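Nucleoprotein (Schmallenberg virus, PDB 4JNG) encapsidates the viral RNA genome, shielding it from nucleases and forming the helical nucleocapsid that serves as template for transcription and replication. Local coordinates at residues B[15-20]-B[86-91]; B[45-50]-B[95-100]; B[74-77]-B[83-86]. All blocks are in the same frame, centred on the assembly; numbering follows the deposited sequence.

Contact 1. Residues B[15-20]-B[86-91]; sequences AATFNP and VPDNAI. With nucleotides of chain A.
Thr17 and Asp88 meet with their side chains at about a right angle, and a single polar bond pins one loop to the other. The hydroxyl OG1 of Thr17 donates over only 2.6 Å to Asp88 OD2, which accepts on its syn lone pair, on the side of the other carboxylate oxygen. Thr17 reaches it because chi1 of 59° places OG1 between its own backbone N and carbonyl carbon, leaving CG2 beside the N. Asp88 brings the carboxylate across, and its OD1 comes to rest 3.7 Å from CB of Phe18.

Phe18 follows, with CG anti to the backbone N (chi1 178°), and its ring presents an edge to the loop opposite: CE1 lies 3.5 Å from the carbonyl O of Asp88, which sits in the ring plane. The backbone N of Pro20 stands over one face of the same ring, and Arg95 makes a cation-pi contact with it. The Asp88 carbonyl belongs to a type I beta turn from Pro87 to Ala90, closed by Ala90 N to Pro87 O, while on the other segment Asn19 is the N-cap of helix 20-31, its OD1 accepting from N of Glu21.

This pair of loops also holds RNA, and at this point the main chain of Ala16 and Phe18 does much of the gripping. Ala16, an RNA-binding residue like Ala15, shares its N-H between O3' of U21 of chain A at 2.9 Å and OP1 of U22 of chain A at 3.0 Å. Two residues on, O2' of U22 of chain A donates to O of Phe18 (2.7 Å), and CD of Pro20 closes to 3.1 Å from the uracil O2 of the same nucleotide.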
loop_
_atom_site.group_PDB
_atom_site.type_symbol
_atom_site.label_atom_id
_atom_site.label_comp_id
_atom_site.label_asym_id
_atom_site.label_seq_id
_atom_site.Cartn_x
_atom_site.Cartn_y
_atom_site.Cartn_z
ATOM N N ALA B 15 5.341 -23.991 -24.322
ATOM C CA ALA B 15 6.660 -23.816 -24.944
ATOM C C ALA B 15 6.982 -22.360 -25.311
ATOM O O ALA B 15 6.281 -21.734 -26.111
ATOM C CB ALA B 15 6.825 -24.716 -26.163
ATOM N N ALA B 16 8.051 -21.835 -24.723
ATOM C CA ALA B 16 8.562 -20.522 -25.081
ATOM C C ALA B 16 9.355 -20.641 -26.375
ATOM O O ALA B 16 10.104 -21.595 -26.564
ATOM C CB ALA B 16 9.448 -19.973 -23.972
ATOM N N THR B 17 9.161 -19.685 -27.274
ATOM C CA THR B 17 9.992 -19.566 -28.471
ATOM C C THR B 17 11.285 -18.794 -28.157
ATOM O O THR B 17 12.240 -18.797 -28.944
ATOM C CB THR B 17 9.215 -18.872 -29.609
ATOM O OG1 THR B 17 8.802 -17.566 -29.190
ATOM C CG2 THR B 17 7.972 -19.690 -29.982
ATOM N N PHE B 18 11.324 -18.149 -26.996
ATOM C CA PHE B 18 12.456 -17.306 -26.623
ATOM C C PHE B 18 13.681 -18.140 -26.241
ATOM O O PHE B 18 13.649 -18.904 -25.279
ATOM C CB PHE B 18 12.052 -16.353 -25.494
ATOM C CG PHE B 18 13.166 -15.480 -25.010
ATOM C CD1 PHE B 18 13.750 -14.548 -25.859
ATOM C CD2 PHE B 18 13.635 -15.584 -23.710
ATOM C CE1 PHE B 18 14.789 -13.748 -25.421
ATOM C CE2 PHE B 18 14.669 -14.774 -23.266
ATOM C CZ PHE B 18 15.242 -13.861 -24.121
ATOM N N ASN B 19 14.754 -17.993 -27.021
ATOM C CA ASN B 19 16.036 -18.604 -26.728
ATOM C C ASN B 19 17.035 -17.475 -26.461
ATOM O O ASN B 19 17.455 -16.793 -27.399
ATOM C CB ASN B 19 16.481 -19.475 -27.907
ATOM C CG ASN B 19 17.905 -19.998 -27.761
ATOM O OD1 ASN B 19 18.628 -19.659 -26.819
ATOM N ND2 ASN B 19 18.324 -20.817 -28.715
ATOM N N PRO B 20 17.420 -17.282 -25.183
ATOM C CA PRO B 20 18.273 -16.174 -24.760
ATOM C C PRO B 20 19.597 -16.075 -25.530
ATOM O O PRO B 20 20.107 -14.968 -25.730
ATOM C CB PRO B 20 18.552 -16.473 -23.287
ATOM C CG PRO B 20 17.489 -17.405 -22.842
ATOM C CD PRO B 20 17.033 -18.152 -24.055
ATOM N N VAL B 86 6.270 -9.734 -25.850
ATOM C CA VAL B 86 7.589 -9.174 -26.181
ATOM C C VAL B 86 8.196 -9.980 -27.334
ATOM O O VAL B 86 8.271 -11.198 -27.250
ATOM C CB VAL B 86 8.540 -9.258 -24.961
ATOM C CG1 VAL B 86 9.837 -8.498 -25.216
ATOM C CG2 VAL B 86 7.854 -8.724 -23.708
ATOM N N PRO B 87 8.624 -9.315 -28.427
ATOM C CA PRO B 87 9.241 -10.115 -29.490
ATOM C C PRO B 87 10.495 -10.846 -28.994
ATOM O O PRO B 87 11.095 -10.440 -27.996
ATOM C CB PRO B 87 9.577 -9.079 -30.566
ATOM C CG PRO B 87 8.658 -7.938 -30.296
ATOM C CD PRO B 87 8.459 -7.906 -28.815
ATOM N N ASP B 88 10.873 -11.926 -29.666
ATOM C CA ASP B 88 11.983 -12.758 -29.208
ATOM C C ASP B 88 13.334 -12.042 -29.320
ATOM O O ASP B 88 14.245 -12.331 -28.553
ATOM C CB ASP B 88 12.018 -14.094 -29.963
ATOM C CG ASP B 88 10.938 -15.071 -29.494
ATOM O OD1 ASP B 88 10.352 -14.877 -28.403
ATOM O OD2 ASP B 88 10.683 -16.056 -30.219
ATOM N N ASN B 89 13.446 -11.107 -30.261
ATOM C CA ASN B 89 14.660 -10.313 -30.439
ATOM C C ASN B 89 14.545 -8.914 -29.863
ATOM O O ASN B 89 15.381 -8.060 -30.152
ATOM C CB ASN B 89 15.010 -10.220 -31.915
ATOM C CG ASN B 89 15.278 -11.574 -32.528
ATOM O OD1 ASN B 89 15.321 -12.585 -31.827
ATOM N ND2 ASN B 89 15.473 -11.601 -33.845
ATOM N N ALA B 90 13.519 -8.680 -29.041
ATOM C CA ALA B 90 13.368 -7.395 -28.376
ATOM C C ALA B 90 14.014 -7.453 -27.007
ATOM O O ALA B 90 14.162 -8.538 -26.420
ATOM C CB ALA B 90 11.901 -7.019 -28.253
ATOM N N ILE B 91 14.379 -6.279 -26.497
ATOM C CA ILE B 91 14.967 -6.162 -25.174
ATOM C C ILE B 91 14.026 -5.401 -24.255
ATOM O O ILE B 91 13.494 -4.351 -24.594
ATOM C CB ILE B 91 16.381 -5.499 -25.149
ATOM C CG1 ILE B 91 16.446 -4.236 -26.018
ATOM C CG2 ILE B 91 17.435 -6.487 -25.615
ATOM C CD1 ILE B 91 17.761 -3.483 -25.906
ATOM P P U A 22 9.362 -23.596 -21.978
ATOM O OP1 U A 22 9.324 -24.142 -23.355
ATOM O OP2 U A 22 9.079 -24.480 -20.818
ATOM O "O5'" U A 22 10.785 -22.908 -21.774
ATOM C "C5'" U A 22 11.258 -22.573 -20.462
ATOM C "C4'" U A 22 12.391 -21.580 -20.563
ATOM O "O4'" U A 22 13.424 -22.107 -21.427
ATOM C "C3'" U A 22 12.019 -20.208 -21.121
ATOM O "O3'" U A 22 12.335 -19.251 -20.129
ATOM C "C2'" U A 22 12.855 -20.064 -22.394
ATOM O "O2'" U A 22 13.363 -18.762 -22.624
ATOM C "C1'" U A 22 13.997 -21.047 -22.145
ATOM N N1 U A 22 14.580 -21.588 -23.379
ATOM C C2 U A 22 15.948 -21.478 -23.554
ATOM O O2 U A 22 16.685 -20.969 -22.727
ATOM N N3 U A 22 16.420 -22.001 -24.730
ATOM C C4 U A 22 15.687 -22.602 -25.731
ATOM O O4 U A 22 16.264 -23.020 -26.736
ATOM C C5 U A 22 14.282 -22.677 -25.476
ATOM C C6 U A 22 13.788 -22.179 -24.337
ATOM P P U A 21 4.145 -22.842 -17.905
ATOM O OP1 U A 21 4.720 -24.060 -17.279
ATOM O OP2 U A 21 4.025 -21.591 -17.117
ATOM O "O5'" U A 21 4.987 -22.510 -19.214
ATOM C "C5'" U A 21 5.297 -23.530 -20.174
ATOM C "C4'" U A 21 6.114 -22.938 -21.293
ATOM O "O4'" U A 21 5.332 -21.909 -21.968
ATOM C "C3'" U A 21 7.413 -22.255 -20.874
ATOM O "O3'" U A 21 8.368 -22.362 -21.919
ATOM C "C2'" U A 21 7.002 -20.796 -20.786
ATOM O "O2'" U A 21 8.062 -19.875 -20.911
ATOM C "C1'" U A 21 6.064 -20.700 -21.983
ATOM N N1 U A 21 5.130 -19.570 -21.907
ATOM C C2 U A 21 5.254 -18.566 -22.852
ATOM O O2 U A 21 6.079 -18.597 -23.749
ATOM N N3 U A 21 4.361 -17.533 -22.715
ATOM C C4 U A 21 3.389 -17.394 -21.748
ATOM O O4 U A 21 2.667 -16.396 -21.756
ATOM C C5 U A 21 3.334 -18.465 -20.800
ATOM C C6 U A 21 4.190 -19.488 -20.905
#

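Contact 2. Residues B[45-50]-B[95-100]; sequences LNQKKA and RMSGYL. With nucleotides of chain A.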
loop_
_atom_site.group_PDB
_atom_site.type_symbol
_atom_site.label_atom_id
_atom_site.label_comp_id
_atom_site.label_asym_id
_atom_site.label_seq_id
_atom_site.Cartn_x
_atom_site.Cartn_y
_atom_site.Cartn_z
ATOM N N LEU B 45 24.257 1.250 -12.856
ATOM C CA LEU B 45 23.967 2.165 -11.748
ATOM C C LEU B 45 22.604 2.862 -11.885
ATOM O O LEU B 45 22.040 3.308 -10.886
ATOM C CB LEU B 45 25.087 3.188 -11.578
ATOM C CG LEU B 45 26.401 2.553 -11.111
ATOM C CD1 LEU B 45 27.574 3.466 -11.417
ATOM C CD2 LEU B 45 26.347 2.206 -9.633
ATOM N N ASN B 46 22.074 2.942 -13.106
ATOM C CA ASN B 46 20.813 3.637 -13.365
ATOM C C ASN B 46 19.661 2.700 -13.716
ATOM O O ASN B 46 18.642 3.128 -14.259
ATOM C CB ASN B 46 21.011 4.660 -14.478
ATOM C CG ASN B 46 21.885 5.812 -14.046
ATOM O OD1 ASN B 46 23.102 5.769 -14.194
ATOM N ND2 ASN B 46 21.267 6.854 -13.511
ATOM N N GLN B 47 19.818 1.425 -13.380
ATOM C CA GLN B 47 18.892 0.408 -13.824
ATOM C C GLN B 47 17.602 0.448 -13.002
ATOM O O GLN B 47 16.517 0.297 -13.551
ATOM C CB GLN B 47 19.529 -0.979 -13.751
ATOM C CG GLN B 47 18.577 -2.078 -14.197
ATOM C CD GLN B 47 19.164 -3.466 -14.102
ATOM O OE1 GLN B 47 20.180 -3.686 -13.450
ATOM N NE2 GLN B 47 18.500 -4.427 -14.739
ATOM N N LYS B 48 17.733 0.641 -11.694
ATOM C CA LYS B 48 16.584 0.852 -10.823
ATOM C C LYS B 48 15.822 2.118 -11.209
ATOM O O LYS B 48 14.584 2.123 -11.246
ATOM C CB LYS B 48 17.035 0.912 -9.361
ATOM C CG LYS B 48 15.942 1.273 -8.361
ATOM C CD LYS B 48 16.074 0.467 -7.076
ATOM C CE LYS B 48 15.514 1.213 -5.875
ATOM N NZ LYS B 48 15.513 0.356 -4.657
ATOM N N LYS B 49 16.562 3.185 -11.499
ATOM C CA LYS B 49 15.972 4.454 -11.911
ATOM C C LYS B 49 15.207 4.354 -13.234
ATOM O O LYS B 49 14.138 4.946 -13.385
ATOM C CB LYS B 49 17.065 5.526 -12.034
ATOM C CG LYS B 49 16.541 6.926 -12.299
ATOM C CD LYS B 49 17.625 7.969 -12.109
ATOM C CE LYS B 49 17.337 9.219 -12.924
ATOM N NZ LYS B 49 18.384 10.259 -12.721
ATOM N N ALA B 50 15.763 3.627 -14.199
ATOM C CA ALA B 50 15.147 3.503 -15.522
ATOM C C ALA B 50 13.836 2.718 -15.423
ATOM O O ALA B 50 12.882 2.954 -16.159
ATOM C CB ALA B 50 16.102 2.813 -16.480
ATOM N N ARG B 95 16.034 -8.076 -19.874
ATOM C CA ARG B 95 16.807 -8.818 -20.865
ATOM C C ARG B 95 18.140 -8.114 -21.148
ATOM O O ARG B 95 19.188 -8.749 -21.203
ATOM C CB ARG B 95 16.007 -8.991 -22.153
ATOM C CG ARG B 95 14.841 -9.982 -22.034
ATOM C CD ARG B 95 14.195 -10.203 -23.393
ATOM N NE ARG B 95 13.031 -11.072 -23.327
ATOM C CZ ARG B 95 12.256 -11.405 -24.358
ATOM N NH1 ARG B 95 12.493 -10.938 -25.580
ATOM N NH2 ARG B 95 11.225 -12.223 -24.154
ATOM N N MET B 96 18.059 -6.796 -21.294
ATOM C CA MET B 96 19.197 -5.933 -21.605
ATOM C C MET B 96 20.294 -6.088 -20.554
ATOM O O MET B 96 21.470 -6.237 -20.879
ATOM C CB MET B 96 18.685 -4.496 -21.640
ATOM C CG MET B 96 19.695 -3.459 -22.046
ATOM S SD MET B 96 18.887 -1.861 -22.143
ATOM C CE MET B 96 20.376 -0.896 -22.395
ATOM N N SER B 97 19.881 -6.088 -19.287
ATOM C CA SER B 97 20.772 -6.312 -18.160
ATOM C C SER B 97 21.518 -7.642 -18.245
ATOM O O SER B 97 22.714 -7.704 -17.974
ATOM C CB SER B 97 19.977 -6.249 -16.862
ATOM O OG SER B 97 20.795 -6.512 -15.744
ATOM N N GLY B 98 20.803 -8.708 -18.602
ATOM C CA GLY B 98 21.421 -10.020 -18.776
ATOM C C GLY B 98 22.373 -10.053 -19.967
ATOM O O GLY B 98 23.491 -10.575 -19.873
ATOM N N TYR B 99 21.941 -9.488 -21.088
ATOM C CA TYR B 99 22.806 -9.443 -22.264
ATOM C C TYR B 99 24.103 -8.682 -21.961
ATOM O O TYR B 99 25.174 -9.192 -22.248
ATOM C CB TYR B 99 22.096 -8.831 -23.473
ATOM C CG TYR B 99 20.899 -9.605 -23.987
ATOM C CD1 TYR B 99 20.698 -10.959 -23.671
ATOM C CD2 TYR B 99 19.968 -8.988 -24.814
ATOM C CE1 TYR B 99 19.600 -11.651 -24.161
ATOM C CE2 TYR B 99 18.870 -9.678 -25.305
ATOM C CZ TYR B 99 18.694 -11.005 -24.979
ATOM O OH TYR B 99 17.604 -11.671 -25.482
ATOM N N LEU B 100 23.993 -7.509 -21.336
ATOM C CA LEU B 100 25.167 -6.666 -21.029
ATOM C C LEU B 100 26.127 -7.344 -20.059
ATOM O O LEU B 100 27.341 -7.278 -20.239
ATOM C CB LEU B 100 24.764 -5.287 -20.492
ATOM C CG LEU B 100 24.225 -4.251 -21.483
ATOM C CD1 LEU B 100 23.669 -3.054 -20.723
ATOM C CD2 LEU B 100 25.282 -3.779 -22.484
ATOM P P U A 30 22.862 1.173 -3.068
ATOM O OP1 U A 30 22.119 1.036 -1.790
ATOM O OP2 U A 30 22.880 2.479 -3.777
ATOM O "O5'" U A 30 24.364 0.712 -2.803
ATOM C "C5'" U A 30 25.029 -0.099 -3.777
ATOM C "C4'" U A 30 26.523 -0.163 -3.552
ATOM O "O4'" U A 30 27.175 -0.177 -4.854
ATOM C "C3'" U A 30 27.174 0.982 -2.780
ATOM O "O3'" U A 30 27.246 0.703 -1.382
ATOM C "C2'" U A 30 28.574 1.015 -3.383
ATOM O "O2'" U A 30 29.436 0.036 -2.843
ATOM C "C1'" U A 30 28.280 0.706 -4.848
ATOM N N1 U A 30 27.939 1.896 -5.643
ATOM C C2 U A 30 28.980 2.592 -6.228
ATOM O O2 U A 30 30.146 2.253 -6.121
ATOM N N3 U A 30 28.601 3.691 -6.956
ATOM C C4 U A 30 27.322 4.165 -7.148
ATOM O O4 U A 30 27.147 5.176 -7.831
ATOM C C5 U A 30 26.301 3.399 -6.502
ATOM C C6 U A 30 26.636 2.317 -5.789
ATOM P P U A 24 11.058 -12.669 -20.199
ATOM O OP1 U A 24 12.197 -11.820 -20.697
ATOM O OP2 U A 24 11.280 -13.578 -19.051
ATOM O "O5'" U A 24 9.846 -11.715 -19.818
ATOM C "C5'" U A 24 9.231 -10.846 -20.778
ATOM C "C4'" U A 24 7.986 -10.234 -20.187
ATOM O "O4'" U A 24 6.933 -11.238 -20.108
ATOM C "C3'" U A 24 8.112 -9.718 -18.762
ATOM O "O3'" U A 24 8.686 -8.424 -18.714
ATOM C "C2'" U A 24 6.659 -9.731 -18.304
ATOM O "O2'" U A 24 5.864 -8.666 -18.789
ATOM C "C1'" U A 24 6.165 -11.031 -18.934
ATOM N N1 U A 24 6.304 -12.209 -18.065
ATOM C C2 U A 24 5.348 -12.390 -17.082
ATOM O O2 U A 24 4.426 -11.613 -16.907
ATOM N N3 U A 24 5.523 -13.510 -16.307
ATOM C C4 U A 24 6.527 -14.448 -16.412
ATOM O O4 U A 24 6.546 -15.405 -15.637
ATOM C C5 U A 24 7.478 -14.188 -17.449
ATOM C C6 U A 24 7.339 -13.102 -18.220
ATOM P P U A 29 18.112 -2.751 -1.852
ATOM O OP1 U A 29 18.714 -2.102 -0.659
ATOM O OP2 U A 29 16.820 -2.251 -2.386
ATOM O "O5'" U A 29 19.162 -2.741 -3.049
ATOM C "C5'" U A 29 20.568 -2.930 -2.813
ATOM C "C4'" U A 29 21.363 -2.158 -3.837
ATOM O "O4'" U A 29 21.022 -2.644 -5.167
ATOM C "C3'" U A 29 21.110 -0.651 -3.858
ATOM O "O3'" U A 29 22.321 0.061 -4.103
ATOM C "C2'" U A 29 20.127 -0.496 -5.014
ATOM O "O2'" U A 29 20.067 0.784 -5.603
ATOM C "C1'" U A 29 20.654 -1.552 -5.983
ATOM N N1 U A 29 19.680 -2.013 -6.985
ATOM C C2 U A 29 20.134 -2.237 -8.272
ATOM O O2 U A 29 21.298 -2.092 -8.600
ATOM N N3 U A 29 19.169 -2.643 -9.161
ATOM C C4 U A 29 17.830 -2.842 -8.906
ATOM O O4 U A 29 17.086 -3.208 -9.817
ATOM C C5 U A 29 17.436 -2.583 -7.556
ATOM C C6 U A 29 18.351 -2.188 -6.662
#
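Between the two helices that line part of the RNA-binding groove, Gln47 and Ser97 make the narrow bridge from helix 47-56 to helix 93-110. Gln47 sits in the first turn of its helix, just after the break at Asn46 that separates it from helix 37-45. Its side chain runs fully extended, with CG anti to the backbone N (chi1 179°) and the chain straight on to CD, so the amide end arrives at the serine. NE2 of Gln47 lies 3.2 Å from CB of Ser97. The hydroxyl is almost as near, but the angle is too poor for a hydrogen bond; OG of Ser97 bonds instead to the carbonyl O of Pro146, a loop residue that Gln47 also touches. The meeting is thus an amide end laid against a serine whose polar atom is already engaged, buried and small in area.

Three other residues reach nucleotides. Arg95, extended from CG to NE, donates from NE to OP1 of U24 of chain A at 2.9 Å, nearly straight at 168°, with the phosphorus at the edge of the guanidinium in its plane. NH1 is held by the loop 86-91 and NH2 by another phosphate, which fixes the rotation of the group. Lys48 on helix 47-56, bent at chi2, closes its CD to 3.4 Å from C5 of U29 of chain A. Leu45, at the end of helix 37-45, brings CD2 to 3.3 Å from C4 of U30 of chain A. Phe7 of the second subunit packs on Asn46, Lys49 and Ala50, and Gln80 O of that subunit accepts from Lys49 NZ.

Lys48 and Arg95 are both established RNA-binding residues, and basic side chains offered from neighbouring helices are characteristic of the groove in this largely helical orthobunyavirus nucleoprotein fold.

Contact 3. Residues B[74-77]-B[83-86]; sequences VNNH and SNPV. With nucleotides of chain A.
The amide planes of Asn76 and Asn84 stand 79° apart, nearly perpendicular, where two parts of the loop between strand 69-74 and helix 93-110 come together. At the edge of the Asn76 amide, close to its plane, lies the carbonyl O of Asn84, which accepts from ND2 over 2.9 Å with an N-H...O angle of 158°. The imidazole of His77 is a second flat group: C5' of U25 of chain A lies over one face, and OP1 of U26 of chain A sits at the edge, in plane, taking a bond from ND1 at 2.8 Å.

Asn75, just before Asn76, forms an Asx turn: its OD1 accepts from the backbone N of His77 at 3.0 Å. Asn75 points away from the opposite segment, and its ND2 bonds to the carbonyl O of Leu54 in helix 47-56, so the turn is tied to the body of the protein while Asn76 and His77 reach the RNA. His77 is a known RNA-binding residue.

The loop is an example of one amide serving protein and nucleic acid together. The second N-H of Asn76 goes to O2' of U24 of chain A, again over 2.9 Å and at 156°, so both hydrogens of ND2 are used and the amide is held against rotation. The other end of the amide is bridged to Asn84 by a water that lies 2.9 Å from OD1 of Asn76, probably donating to it, and accepts from ND2 of Asn84.

Beside the amide, Val86 and Val74 add an apolar touch. Val86 carries its CG2 beside its own backbone N, and this methyl lies 4.2 Å from CG1 of Val74. The same CG2 of Val86 also meets ND2 of Asn76 and comes within 3.8 Å of C4' of U24 of chain A.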
loop_
_atom_site.group_PDB
_atom_site.type_symbol
_atom_site.label_atom_id
_atom_site.label_comp_id
_atom_site.label_asym_id
_atom_site.label_seq_id
_atom_site.Cartn_x
_atom_site.Cartn_y
_atom_site.Cartn_z
ATOM N N VAL B 74 11.377 -2.438 -24.788
ATOM C CA VAL B 74 9.966 -2.780 -24.580
ATOM C C VAL B 74 9.603 -2.540 -23.112
ATOM O O VAL B 74 10.257 -3.056 -22.209
ATOM C CB VAL B 74 9.665 -4.234 -24.995
ATOM C CG1 VAL B 74 8.257 -4.657 -24.591
ATOM C CG2 VAL B 74 9.825 -4.372 -26.499
ATOM N N ASN B 75 8.572 -1.727 -22.901
ATOM C CA ASN B 75 8.155 -1.309 -21.575
ATOM C C ASN B 75 6.943 -2.126 -21.118
ATOM O O ASN B 75 5.812 -1.813 -21.490
ATOM C CB ASN B 75 7.822 0.185 -21.586
ATOM C CG ASN B 75 7.288 0.687 -20.250
ATOM O OD1 ASN B 75 7.274 -0.041 -19.244
ATOM N ND2 ASN B 75 6.842 1.944 -20.236
ATOM N N ASN B 76 7.208 -3.175 -20.337
ATOM C CA ASN B 76 6.169 -3.993 -19.691
ATOM C C ASN B 76 6.088 -3.714 -18.186
ATOM O O ASN B 76 5.470 -4.470 -17.435
ATOM C CB ASN B 76 6.424 -5.489 -19.947
ATOM C CG ASN B 76 5.783 -5.985 -21.235
ATOM O OD1 ASN B 76 5.444 -5.202 -22.115
ATOM N ND2 ASN B 76 5.603 -7.294 -21.342
ATOM N N HIS B 77 6.688 -2.608 -17.755
ATOM C CA HIS B 77 6.682 -2.222 -16.344
ATOM C C HIS B 77 5.437 -1.428 -15.955
ATOM O O HIS B 77 4.900 -1.606 -14.861
ATOM C CB HIS B 77 7.917 -1.399 -16.023
ATOM C CG HIS B 77 9.176 -2.197 -16.011
ATOM N ND1 HIS B 77 9.543 -2.983 -14.943
ATOM C CD2 HIS B 77 10.158 -2.329 -16.933
ATOM C CE1 HIS B 77 10.700 -3.566 -15.206
ATOM N NE2 HIS B 77 11.093 -3.186 -16.408
ATOM N N SER B 83 1.220 -7.562 -19.300
ATOM C CA SER B 83 0.982 -8.763 -20.107
ATOM C C SER B 83 1.123 -8.582 -21.633
ATOM O O SER B 83 0.795 -9.493 -22.388
ATOM C CB SER B 83 -0.362 -9.411 -19.735
ATOM O OG SER B 83 -1.459 -8.552 -19.990
ATOM N N ASN B 84 1.635 -7.441 -22.091
ATOM C CA ASN B 84 1.977 -7.281 -23.521
ATOM C C ASN B 84 3.001 -8.325 -23.969
ATOM O O ASN B 84 3.917 -8.643 -23.213
ATOM C CB ASN B 84 2.537 -5.886 -23.805
ATOM C CG ASN B 84 1.492 -4.790 -23.721
ATOM O OD1 ASN B 84 0.330 -5.031 -23.381
ATOM N ND2 ASN B 84 1.910 -3.563 -24.028
ATOM N N PRO B 85 2.842 -8.878 -25.189
ATOM C CA PRO B 85 3.837 -9.813 -25.728
ATOM C C PRO B 85 5.126 -9.104 -26.113
ATOM O O PRO B 85 5.063 -8.006 -26.645
ATOM C CB PRO B 85 3.168 -10.353 -26.995
ATOM C CG PRO B 85 2.230 -9.278 -27.404
ATOM C CD PRO B 85 1.713 -8.696 -26.117
ATOM N N VAL B 86 6.270 -9.734 -25.850
ATOM C CA VAL B 86 7.589 -9.174 -26.181
ATOM C C VAL B 86 8.196 -9.980 -27.334
ATOM O O VAL B 86 8.271 -11.198 -27.250
ATOM C CB VAL B 86 8.540 -9.258 -24.961
ATOM C CG1 VAL B 86 9.837 -8.498 -25.216
ATOM C CG2 VAL B 86 7.854 -8.724 -23.708
ATOM P P U A 24 11.058 -12.669 -20.199
ATOM O OP1 U A 24 12.197 -11.820 -20.697
ATOM O OP2 U A 24 11.280 -13.578 -19.051
ATOM O "O5'" U A 24 9.846 -11.715 -19.818
ATOM C "C5'" U A 24 9.231 -10.846 -20.778
ATOM C "C4'" U A 24 7.986 -10.234 -20.187
ATOM O "O4'" U A 24 6.933 -11.238 -20.108
ATOM C "C3'" U A 24 8.112 -9.718 -18.762
ATOM O "O3'" U A 24 8.686 -8.424 -18.714
ATOM C "C2'" U A 24 6.659 -9.731 -18.304
ATOM O "O2'" U A 24 5.864 -8.666 -18.789
ATOM C "C1'" U A 24 6.165 -11.031 -18.934
ATOM N N1 U A 24 6.304 -12.209 -18.065
ATOM C C2 U A 24 5.348 -12.390 -17.082
ATOM O O2 U A 24 4.426 -11.613 -16.907
ATOM N N3 U A 24 5.523 -13.510 -16.307
ATOM C C4 U A 24 6.527 -14.448 -16.412
ATOM O O4 U A 24 6.546 -15.405 -15.637
ATOM C C5 U A 24 7.478 -14.188 -17.449
ATOM C C6 U A 24 7.339 -13.102 -18.220
ATOM P P U A 26 8.576 -4.980 -12.435
ATOM O OP1 U A 26 8.595 -3.503 -12.316
ATOM O OP2 U A 26 9.832 -5.713 -12.723
ATOM O "O5'" U A 26 7.957 -5.613 -11.104
ATOM C "C5'" U A 26 7.006 -4.899 -10.285
ATOM C "C4'" U A 26 6.593 -5.738 -9.091
ATOM O "O4'" U A 26 6.116 -7.031 -9.547
ATOM C "C3'" U A 26 7.688 -6.071 -8.085
ATOM O "O3'" U A 26 7.839 -5.071 -7.079
ATOM C "C2'" U A 26 7.164 -7.347 -7.429
ATOM O "O2'" U A 26 6.326 -7.122 -6.312
ATOM C "C1'" U A 26 6.404 -8.017 -8.575
ATOM N N1 U A 26 7.159 -9.105 -9.214
ATOM C C2 U A 26 6.987 -10.383 -8.717
ATOM O O2 U A 26 6.228 -10.641 -7.798
ATOM N N3 U A 26 7.728 -11.352 -9.348
ATOM C C4 U A 26 8.614 -11.179 -10.391
ATOM O O4 U A 26 9.209 -12.156 -10.849
ATOM C C5 U A 26 8.749 -9.826 -10.838
ATOM C C6 U A 26 8.040 -8.859 -10.245
ATOM P P U A 25 9.716 -8.028 -17.545
ATOM O OP1 U A 25 10.360 -6.752 -17.934
ATOM O OP2 U A 25 10.548 -9.207 -17.210
ATOM O "O5'" U A 25 8.745 -7.692 -16.332
ATOM C "C5'" U A 25 7.774 -6.644 -16.446
ATOM C "C4'" U A 25 6.757 -6.788 -15.346
ATOM O "O4'" U A 25 6.134 -8.097 -15.432
ATOM C "C3'" U A 25 7.322 -6.733 -13.938
ATOM O "O3'" U A 25 7.502 -5.370 -13.557
ATOM C "C2'" U A 25 6.258 -7.478 -13.136
ATOM O "O2'" U A 25 5.182 -6.638 -12.784
ATOM C "C1'" U A 25 5.784 -8.538 -14.133
ATOM N N1 U A 25 6.312 -9.900 -13.932
ATOM C C2 U A 25 5.590 -10.742 -13.103
ATOM O O2 U A 25 4.574 -10.392 -12.528
ATOM N N3 U A 25 6.109 -12.005 -12.968
ATOM C C4 U A 25 7.245 -12.510 -13.565
ATOM O O4 U A 25 7.579 -13.675 -13.345
ATOM C C5 U A 25 7.932 -11.583 -14.414
ATOM C C6 U A 25 7.451 -10.342 -14.569
HETATM O O HOH W 1 4.986 -3.143 -24.075
#

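The three contacts meet nucleotides spread from U21 to U30 of chain A: contact 1 holds U21 and U22, contact 3 meets U24 to U26, and contact 2 reaches both U24 and U29-U30, so that U24 is gripped from contacts 2 and 3. Arg95 is the common element: its NH1 bonds to O of Pro87 at 2.8 Å and to O of Ala90 at 3.0 Å, tying contact 1 to contact 2, whose centres are about 17 Å apart. Val86 is shared by contacts 1 and 3, centres about 12 Å apart, and Ile91 O takes a probable hydrogen bond from Val74 N. Contacts 2 and 3, with centres about 15 Å apart, touch where Val86 packs on Arg95.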